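Local coordinates for protein endo-beta-1,4-mannanase (Alicyclobacillus acidocaldarius, PDB 4CD8) that hydrolyses internal beta-1,4-mannosidic linkages in mannans, as an endo-acting glycoside hydrolase of family GH113, at residues Phe12-Gly22 against Pro43-Ala52. Numbering follows the deposited sequence.
With BMA (beta-D-mannopyranose), chain C.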
loop_
_atom_site.group_PDB
_atom_site.type_symbol
_atom_site.label_atom_id
_atom_site.label_comp_id
_atom_site.label_asym_id
_atom_site.label_seq_id
_atom_site.Cartn_x
_atom_site.Cartn_y
_atom_site.Cartn_z
ATOM N N PHE A 12 3.762 -9.057 -14.097
ATOM C CA PHE A 12 4.128 -7.686 -13.744
ATOM C C PHE A 12 2.904 -6.970 -13.264
ATOM O O PHE A 12 1.847 -7.082 -13.892
ATOM C CB PHE A 12 4.649 -6.990 -14.982
ATOM C CG PHE A 12 5.328 -5.692 -14.702
ATOM C CD1 PHE A 12 6.659 -5.658 -14.311
ATOM C CD2 PHE A 12 4.632 -4.494 -14.802
ATOM C CE1 PHE A 12 7.291 -4.455 -14.066
ATOM C CE2 PHE A 12 5.269 -3.289 -14.577
ATOM C CZ PHE A 12 6.579 -3.250 -14.200
ATOM N N ILE A 13 3.045 -6.266 -12.126
ATOM C CA ILE A 13 1.922 -5.656 -11.426
ATOM C C ILE A 13 1.637 -4.253 -11.969
ATOM O O ILE A 13 2.529 -3.382 -12.007
ATOM C CB ILE A 13 2.219 -5.567 -9.923
ATOM C CG1 ILE A 13 2.289 -6.976 -9.304
ATOM C CG2 ILE A 13 1.133 -4.776 -9.206
ATOM C CD1 ILE A 13 2.904 -7.000 -7.932
ATOM N N ARG A 14 0.395 -4.108 -12.426
ATOM C CA ARG A 14 -0.160 -2.857 -12.892
ATOM C C ARG A 14 -1.353 -2.573 -11.985
ATOM O O ARG A 14 -2.470 -2.990 -12.287
ATOM C CB ARG A 14 -0.621 -2.966 -14.357
ATOM C CG ARG A 14 0.544 -3.240 -15.290
ATOM C CD ARG A 14 0.118 -3.541 -16.717
ATOM N NE ARG A 14 -0.384 -4.900 -16.912
ATOM C CZ ARG A 14 -1.657 -5.228 -17.118
ATOM N NH1 ARG A 14 -2.616 -4.325 -17.102
ATOM N NH2 ARG A 14 -1.989 -6.494 -17.318
ATOM N N GLY A 15 -1.106 -1.920 -10.841
ATOM C CA GLY A 15 -2.106 -1.926 -9.792
ATOM C C GLY A 15 -2.485 -0.573 -9.280
ATOM O O GLY A 15 -1.833 0.412 -9.581
ATOM N N MET A 16 -3.530 -0.583 -8.455
ATOM C CA MET A 16 -4.072 0.634 -7.899
ATOM C C MET A 16 -4.607 0.355 -6.517
ATOM O O MET A 16 -5.313 -0.621 -6.304
ATOM C CB MET A 16 -5.183 1.166 -8.778
ATOM C CG MET A 16 -5.816 2.471 -8.223
ATOM S SD MET A 16 -4.700 3.900 -8.107
ATOM C CE MET A 16 -4.381 4.247 -9.844
ATOM N N THR A 17 -4.281 1.231 -5.580
ATOM C CA THR A 17 -4.831 1.132 -4.244
ATOM C C THR A 17 -6.193 1.828 -4.194
ATOM O O THR A 17 -6.342 2.932 -4.728
ATOM C CB THR A 17 -3.915 1.815 -3.193
ATOM O OG1 THR A 17 -2.604 1.242 -3.246
ATOM C CG2 THR A 17 -4.499 1.646 -1.786
ATOM N N PHE A 18 -7.133 1.182 -3.521
ATOM C CA PHE A 18 -8.536 1.570 -3.466
ATOM C C PHE A 18 -9.041 1.734 -2.046
ATOM O O PHE A 18 -8.838 0.889 -1.178
ATOM C CB PHE A 18 -9.433 0.519 -4.104
ATOM C CG PHE A 18 -10.909 0.852 -4.010
ATOM C CD1 PHE A 18 -11.679 0.422 -2.941
ATOM C CD2 PHE A 18 -11.517 1.546 -5.031
ATOM C CE1 PHE A 18 -13.020 0.734 -2.851
ATOM C CE2 PHE A 18 -12.867 1.807 -4.978
ATOM C CZ PHE A 18 -13.613 1.417 -3.888
ATOM N N GLY A 19 -9.720 2.855 -1.803
ATOM C CA GLY A 19 -10.634 2.952 -0.657
ATOM C C GLY A 19 -10.072 3.362 0.687
ATOM O O GLY A 19 -10.793 3.335 1.700
ATOM N N PHE A 20 -8.801 3.737 0.729
ATOM C CA PHE A 20 -8.167 4.179 2.001
ATOM C C PHE A 20 -8.911 5.414 2.510
ATOM O O PHE A 20 -9.275 6.265 1.710
ATOM C CB PHE A 20 -6.691 4.521 1.749
ATOM C CG PHE A 20 -5.808 4.420 2.959
ATOM C CD1 PHE A 20 -5.660 3.199 3.616
ATOM C CD2 PHE A 20 -5.085 5.522 3.413
ATOM C CE1 PHE A 20 -4.827 3.082 4.678
ATOM C CE2 PHE A 20 -4.230 5.402 4.499
ATOM C CZ PHE A 20 -4.098 4.180 5.132
ATOM N N VAL A 21 -9.138 5.542 3.810
ATOM C CA VAL A 21 -8.676 4.730 4.946
ATOM C C VAL A 21 -9.609 3.599 5.330
ATOM O O VAL A 21 -9.430 2.960 6.380
ATOM C CB VAL A 21 -8.494 5.614 6.221
ATOM C CG1 VAL A 21 -7.475 6.691 5.972
ATOM C CG2 VAL A 21 -9.807 6.237 6.706
ATOM N N GLY A 22 -10.617 3.355 4.517
ATOM C CA GLY A 22 -11.556 2.304 4.787
ATOM C C GLY A 22 -12.336 2.511 6.060
ATOM O O GLY A 22 -12.409 1.626 6.926
ATOM N N PRO A 43 -6.139 0.154 -17.275
ATOM C CA PRO A 43 -5.278 -1.008 -17.649
ATOM C C PRO A 43 -4.531 -1.592 -16.431
ATOM O O PRO A 43 -3.290 -1.682 -16.388
ATOM C CB PRO A 43 -4.335 -0.405 -18.692
ATOM C CG PRO A 43 -4.201 1.034 -18.275
ATOM C CD PRO A 43 -5.530 1.439 -17.678
ATOM N N PHE A 44 -5.326 -2.033 -15.461
ATOM C CA PHE A 44 -4.808 -2.568 -14.213
ATOM C C PHE A 44 -5.153 -4.034 -14.100
ATOM O O PHE A 44 -6.244 -4.450 -14.453
ATOM C CB PHE A 44 -5.432 -1.862 -13.011
ATOM C CG PHE A 44 -5.223 -0.381 -12.967
ATOM C CD1 PHE A 44 -4.098 0.202 -13.483
ATOM C CD2 PHE A 44 -6.148 0.419 -12.319
ATOM C CE1 PHE A 44 -3.898 1.566 -13.426
ATOM C CE2 PHE A 44 -5.963 1.785 -12.255
ATOM C CZ PHE A 44 -4.830 2.358 -12.800
ATOM N N ASN A 45 -4.193 -4.805 -13.614
ATOM C CA ASN A 45 -4.459 -6.182 -13.287
ATOM C C ASN A 45 -4.619 -6.465 -11.787
ATOM O O ASN A 45 -5.049 -7.557 -11.409
ATOM C CB ASN A 45 -3.424 -7.075 -13.963
ATOM C CG ASN A 45 -2.000 -6.789 -13.534
ATOM O OD1 ASN A 45 -1.704 -5.875 -12.778
ATOM N ND2 ASN A 45 -1.096 -7.598 -14.028
ATOM N N TRP A 46 -4.316 -5.468 -10.941
ATOM C CA TRP A 46 -4.377 -5.605 -9.491
ATOM C C TRP A 46 -5.098 -4.392 -8.867
ATOM O O TRP A 46 -4.955 -3.262 -9.316
ATOM C CB TRP A 46 -2.969 -5.642 -8.892
ATOM C CG TRP A 46 -2.283 -6.968 -8.931
ATOM C CD1 TRP A 46 -1.545 -7.459 -9.944
ATOM C CD2 TRP A 46 -2.271 -7.962 -7.896
ATOM N NE1 TRP A 46 -1.087 -8.716 -9.621
ATOM C CE2 TRP A 46 -1.514 -9.051 -8.371
ATOM C CE3 TRP A 46 -2.838 -8.042 -6.619
ATOM C CZ2 TRP A 46 -1.295 -10.190 -7.603
ATOM C CZ3 TRP A 46 -2.634 -9.168 -5.854
ATOM C CH2 TRP A 46 -1.862 -10.245 -6.358
ATOM N N VAL A 47 -5.766 -4.659 -7.759
ATOM C CA VAL A 47 -6.240 -3.612 -6.835
ATOM C C VAL A 47 -5.802 -3.986 -5.439
ATOM O O VAL A 47 -5.808 -5.179 -5.091
ATOM C CB VAL A 47 -7.757 -3.444 -6.936
ATOM C CG1 VAL A 47 -8.523 -4.671 -6.470
ATOM C CG2 VAL A 47 -8.215 -2.210 -6.179
ATOM N N THR A 48 -5.439 -2.988 -4.629
ATOM C CA THR A 48 -5.180 -3.206 -3.239
ATOM C C THR A 48 -6.315 -2.595 -2.440
ATOM O O THR A 48 -6.640 -1.371 -2.618
ATOM C CB THR A 48 -3.827 -2.636 -2.784
ATOM O OG1 THR A 48 -2.773 -3.370 -3.404
ATOM C CG2 THR A 48 -3.637 -2.730 -1.316
ATOM N N LEU A 49 -6.928 -3.388 -1.587
ATOM C CA LEU A 49 -7.954 -2.872 -0.676
ATOM C C LEU A 49 -7.217 -2.513 0.597
ATOM O O LEU A 49 -6.782 -3.381 1.348
ATOM C CB LEU A 49 -9.022 -3.938 -0.398
ATOM C CG LEU A 49 -9.758 -4.425 -1.659
ATOM C CD1 LEU A 49 -10.724 -5.530 -1.320
ATOM C CD2 LEU A 49 -10.444 -3.254 -2.339
ATOM N N ALA A 50 -7.127 -1.198 0.869
ATOM C CA ALA A 50 -6.326 -0.701 1.967
ATOM C C ALA A 50 -7.214 -0.021 2.985
ATOM O O ALA A 50 -8.068 0.787 2.611
ATOM C CB ALA A 50 -5.253 0.255 1.480
ATOM N N PHE A 51 -6.943 -0.302 4.256
ATOM C CA PHE A 51 -7.668 0.351 5.337
ATOM C C PHE A 51 -6.839 0.420 6.589
ATOM O O PHE A 51 -5.883 -0.294 6.730
ATOM C CB PHE A 51 -8.997 -0.360 5.631
ATOM C CG PHE A 51 -8.835 -1.762 6.153
ATOM C CD1 PHE A 51 -8.568 -2.823 5.281
ATOM C CD2 PHE A 51 -8.908 -2.021 7.497
ATOM C CE1 PHE A 51 -8.411 -4.122 5.797
ATOM C CE2 PHE A 51 -8.774 -3.306 8.005
ATOM C CZ PHE A 51 -8.473 -4.352 7.146
ATOM N N ALA A 52 -7.203 1.322 7.499
ATOM C CA ALA A 52 -6.440 1.540 8.724
ATOM C C ALA A 52 -7.241 1.374 9.976
ATOM O O ALA A 52 -8.271 2.040 10.158
ATOM C CB ALA A 52 -5.801 2.922 8.717
HETATM C C1 BMA C . -3.061 9.393 2.764
HETATM C C2 BMA C . -4.302 9.876 2.029
HETATM C C3 BMA C . -5.158 10.678 3.005
HETATM C C4 BMA C . -5.365 9.859 4.273
HETATM C C5 BMA C . -4.026 9.455 4.891
HETATM C C6 BMA C . -4.145 8.763 6.247
HETATM O O1 BMA C . -2.265 8.616 1.887
HETATM O O2 BMA C . -5.143 8.867 1.542
HETATM O O3 BMA C . -6.417 11.036 2.413
HETATM O O4 BMA C . -6.030 10.736 5.164
HETATM O O5 BMA C . -3.393 8.615 3.919
HETATM O O6 BMA C . -2.945 8.030 6.548
HETATM O O HOH W 1 -10.501 3.193 8.951
#
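Strand 13-18 pairs in parallel with residues 46-52 of strand 46-55, the axes of these segments 22° apart, with Met-16 N bonded to Trp-46 O, Thr-48 N to Met-16 O, and Phe-18 N to Thr-48 O (2.8 Å). They are the two strands of a beta-alpha-beta unit in the TIM barrel, joined through helix 30-40. At the N-terminal end the Asn-45 amide bridges the neighbouring backbone: OD1 accepts from Arg-14 N (2.8 Å), and ND2 donates to Phe-12 O (3.0 Å). Asn-45 CG sits between its own backbone N and carbonyl carbon (chi1 60°), which turns the amide toward segment 12-22. It lies over one face of the Arg-14 guanidinium, the planes 30° apart. Arg-14 NH1 hydrogen-bonds to Pro-43 O (2.8 Å); the oxygen lies near the guanidinium plane, but NH1 stands above the Pro-43 carbonyl plane. With an alanine here in place of the arginine, Pro-43 O is likely to lose this donor, and one side of the Asn-45 amide its cover. Further along, Met-16 CE touches Phe-44 CZ, and Thr-17 CG2 packs on Ala-50 CB (3.6 Å). Beyond the strand, Phe-20 lines the sugar pocket with Trp-281. The CD1 edge of Phe-20 meets Ala-50, while CE2 on the other edge lies 3.4 Å from O5 of the bound mannose.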